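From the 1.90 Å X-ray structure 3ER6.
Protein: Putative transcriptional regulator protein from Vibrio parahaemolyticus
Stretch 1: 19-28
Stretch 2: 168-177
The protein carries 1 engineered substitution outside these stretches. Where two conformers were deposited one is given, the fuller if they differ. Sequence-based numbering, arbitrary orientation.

Stretch 1 (19-28) RYFASIISSL
Stretch 2 (168-177) GPYSHSSVML

No direct hydrogen bond joins these two stretches; two waters carry the polar links, and the rest is close packing over a modest 308 Å² of buried surface. Water 1 accepts from S23 OG (2.8 Å) and donates to P169 O (2.7 Å). Water 2 donates to Y170 O (2.8 Å) and lies 2.8 Å from S26 OG.

Stretch 1 runs as loop through 19-21, with Y20 extended at phi/psi -150/73, then as helix from A22 to L28, held by bonds such as S26 N to A22 O (2.8 Å) and S27 N to S23 O (3.1 Å). Stretch 2 is irregular through 168-172: G168 has positive phi (63/-134), the peptide before P169 is cis, and H172 at -129/27 is the N-cap residue of the helix beginning at S173, where M176 N reaches H172 O at 3.0 Å. Two pairs set the register, S23 CA to Y170 CA at 5.7 Å and S27 CA to M176 CA at 7.0 Å, one helical turn apart in stretch 1.

S23 (p) points toward the turn: its CB sits 3.5 Å from P169 O and 3.8 Å from H172 NE2. That imidazole (m, chi2 -74°) donates from NE2 to P169 O at 2.7 Å, bracing the turn from within, so P169 O serves both ring and water.

Y170 (m, chi2 -71°) starts sideways, but its end comes nearer. Its CE1 meets A22 CB at 4.3 Å, an apolar contact, while its OH lies 3.8 Å from Y20 CD1, at the edge of the Y20 ring (m, chi2 -71°).

One turn on, S27 (m) donates from OG to S23 O at 2.7 Å, meeting its polar need inside its own helix. M176 (m, chi2 -31°, chi3 138°) points toward stretch 1 and brings CE within 3.3 Å of S27 OG.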

# COMPACT_ATOMS: atom_id res chain seq x y z
N ARG A 19 2.01 10.99 5.81
CA ARG A 19 3.37 10.48 5.66
C ARG A 19 3.41 8.97 5.44
O ARG A 19 4.31 8.45 4.75
CB ARG A 19 4.21 10.86 6.89
CG ARG A 19 4.34 12.41 7.19
CD ARG A 19 5.11 13.18 6.08
NE ARG A 19 4.21 13.52 4.97
CZ ARG A 19 4.63 13.93 3.77
NH1 ARG A 19 3.76 14.18 2.82
NH2 ARG A 19 5.92 14.07 3.51
N TYR A 20 2.40 8.26 5.97
CA TYR A 20 2.38 6.81 5.95
C TYR A 20 0.94 6.37 5.91
O TYR A 20 0.38 5.97 6.94
CB TYR A 20 3.08 6.25 7.22
CG TYR A 20 4.56 6.57 7.19
CD1 TYR A 20 5.41 5.91 6.29
CD2 TYR A 20 5.12 7.56 8.03
CE1 TYR A 20 6.82 6.21 6.27
CE2 TYR A 20 6.46 7.90 7.97
CZ TYR A 20 7.31 7.23 7.13
OH TYR A 20 8.66 7.57 7.12
N PHE A 21 0.30 6.55 4.77
CA PHE A 21 -1.10 6.09 4.65
C PHE A 21 -1.27 4.96 3.64
O PHE A 21 -2.38 4.37 3.56
CB PHE A 21 -2.08 7.24 4.36
CG PHE A 21 -2.08 7.70 2.91
CD1 PHE A 21 -3.11 7.35 2.05
CD2 PHE A 21 -1.04 8.50 2.42
CE1 PHE A 21 -3.11 7.78 0.70
CE2 PHE A 21 -1.05 8.95 1.09
CZ PHE A 21 -2.08 8.57 0.22
N ALA A 22 -0.22 4.64 2.88
CA ALA A 22 -0.35 3.57 1.83
C ALA A 22 -0.88 2.28 2.39
O ALA A 22 -1.71 1.64 1.75
CB ALA A 22 0.96 3.28 1.15
N SER A 23 -0.42 1.86 3.57
CA SER A 23 -0.92 0.56 4.09
C SER A 23 -2.43 0.55 4.45
O SER A 23 -3.08 -0.53 4.44
CB SER A 23 -0.07 0.06 5.29
OG SER A 23 -0.08 1.01 6.38
N ILE A 24 -2.98 1.71 4.79
CA ILE A 24 -4.43 1.81 4.95
C ILE A 24 -5.10 1.53 3.61
O ILE A 24 -6.05 0.76 3.51
CB ILE A 24 -4.82 3.22 5.45
CG1 ILE A 24 -4.60 3.30 6.96
CG2 ILE A 24 -6.29 3.58 5.15
CD1 ILE A 24 -5.62 2.34 7.78
N ILE A 25 -4.60 2.17 2.56
CA ILE A 25 -5.20 2.03 1.20
C ILE A 25 -5.02 0.56 0.73
O ILE A 25 -5.94 -0.03 0.20
CB ILE A 25 -4.47 2.94 0.19
CG1 ILE A 25 -4.35 4.39 0.71
CG2 ILE A 25 -5.13 2.87 -1.27
CD1 ILE A 25 -5.75 4.97 1.05
N SER A 26 -3.82 -0.04 0.92
CA SER A 26 -3.65 -1.42 0.45
C SER A 26 -4.61 -2.38 1.19
O SER A 26 -5.12 -3.31 0.59
CB SER A 26 -2.19 -1.89 0.57
OG SER A 26 -1.79 -1.92 1.92
N SER A 27 -4.87 -2.12 2.47
CA SER A 27 -5.73 -2.98 3.26
C SER A 27 -7.13 -2.91 2.69
O SER A 27 -7.76 -3.93 2.57
CB SER A 27 -5.75 -2.62 4.75
OG SER A 27 -4.43 -2.69 5.31
N LEU A 28 -7.61 -1.71 2.34
CA LEU A 28 -8.92 -1.61 1.72
C LEU A 28 -8.97 -2.24 0.33
O LEU A 28 -10.00 -2.83 -0.06
CB LEU A 28 -9.39 -0.13 1.63
CG LEU A 28 -9.57 0.57 2.99
CD1 LEU A 28 -10.14 1.98 2.82
CD2 LEU A 28 -10.39 -0.28 4.02
N GLY A 168 3.87 -5.05 9.83
CA GLY A 168 4.19 -4.56 8.52
C GLY A 168 5.66 -4.13 8.46
O GLY A 168 6.56 -4.84 8.99
N PRO A 169 5.94 -2.95 7.88
CA PRO A 169 4.96 -1.85 7.63
C PRO A 169 4.02 -2.03 6.42
O PRO A 169 2.93 -1.40 6.41
CB PRO A 169 5.87 -0.61 7.46
CG PRO A 169 7.23 -1.24 6.95
CD PRO A 169 7.34 -2.48 7.78
N TYR A 170 4.39 -2.83 5.41
CA TYR A 170 3.57 -2.90 4.18
C TYR A 170 2.90 -4.23 3.89
O TYR A 170 1.99 -4.30 3.02
CB TYR A 170 4.34 -2.44 2.90
CG TYR A 170 4.72 -1.01 3.12
CD1 TYR A 170 3.75 -0.02 3.10
CD2 TYR A 170 6.03 -0.67 3.48
CE1 TYR A 170 4.10 1.32 3.36
CE2 TYR A 170 6.39 0.67 3.77
CZ TYR A 170 5.39 1.64 3.69
OH TYR A 170 5.67 2.96 3.98
N SER A 171 3.36 -5.27 4.56
CA SER A 171 2.79 -6.60 4.37
C SER A 171 1.86 -6.96 5.50
O SER A 171 2.31 -7.16 6.64
CB SER A 171 3.90 -7.65 4.26
OG SER A 171 4.42 -7.66 2.95
N HIS A 172 0.56 -7.05 5.20
CA HIS A 172 -0.46 -7.33 6.22
C HIS A 172 -1.36 -8.48 5.82
O HIS A 172 -2.54 -8.55 6.21
CB HIS A 172 -1.26 -6.05 6.47
CG HIS A 172 -0.39 -4.91 6.87
ND1 HIS A 172 0.17 -4.83 8.13
CD2 HIS A 172 0.10 -3.86 6.17
CE1 HIS A 172 0.93 -3.74 8.20
NE2 HIS A 172 0.90 -3.14 7.03
N SER A 173 -0.81 -9.38 5.00
CA SER A 173 -1.56 -10.50 4.42
C SER A 173 -2.14 -11.41 5.47
O SER A 173 -3.33 -11.80 5.37
CB SER A 173 -0.65 -11.37 3.51
OG SER A 173 -0.14 -10.54 2.50
N SER A 174 -1.35 -11.79 6.48
CA SER A 174 -1.90 -12.78 7.37
C SER A 174 -3.14 -12.23 8.11
O SER A 174 -4.16 -12.94 8.20
CB SER A 174 -0.88 -13.42 8.32
OG SER A 174 -0.54 -12.52 9.34
N VAL A 175 -3.08 -10.99 8.59
CA VAL A 175 -4.25 -10.42 9.27
C VAL A 175 -5.44 -10.20 8.34
O VAL A 175 -6.58 -10.56 8.67
CB VAL A 175 -3.89 -9.10 10.06
CG1 VAL A 175 -5.11 -8.35 10.40
CG2 VAL A 175 -3.11 -9.45 11.37
N MET A 176 -5.19 -9.58 7.19
CA MET A 176 -6.27 -9.26 6.26
C MET A 176 -7.00 -10.57 5.80
O MET A 176 -8.23 -10.64 5.74
CB MET A 176 -5.72 -8.43 5.08
CG MET A 176 -5.57 -6.89 5.41
SD MET A 176 -6.63 -5.96 6.55
CE MET A 176 -5.42 -4.94 7.44
N LEU A 177 -6.22 -11.61 5.51
CA LEU A 177 -6.81 -12.90 5.10
C LEU A 177 -7.56 -13.59 6.24
O LEU A 177 -8.56 -14.25 6.01
CB LEU A 177 -5.76 -13.86 4.54
CG LEU A 177 -5.09 -13.36 3.26
CD1 LEU A 177 -4.04 -14.36 2.86
CD2 LEU A 177 -6.12 -13.13 2.12
O HOH W 1 2.59 1.23 7.01
O HOH W 2 1.02 -1.94 1.85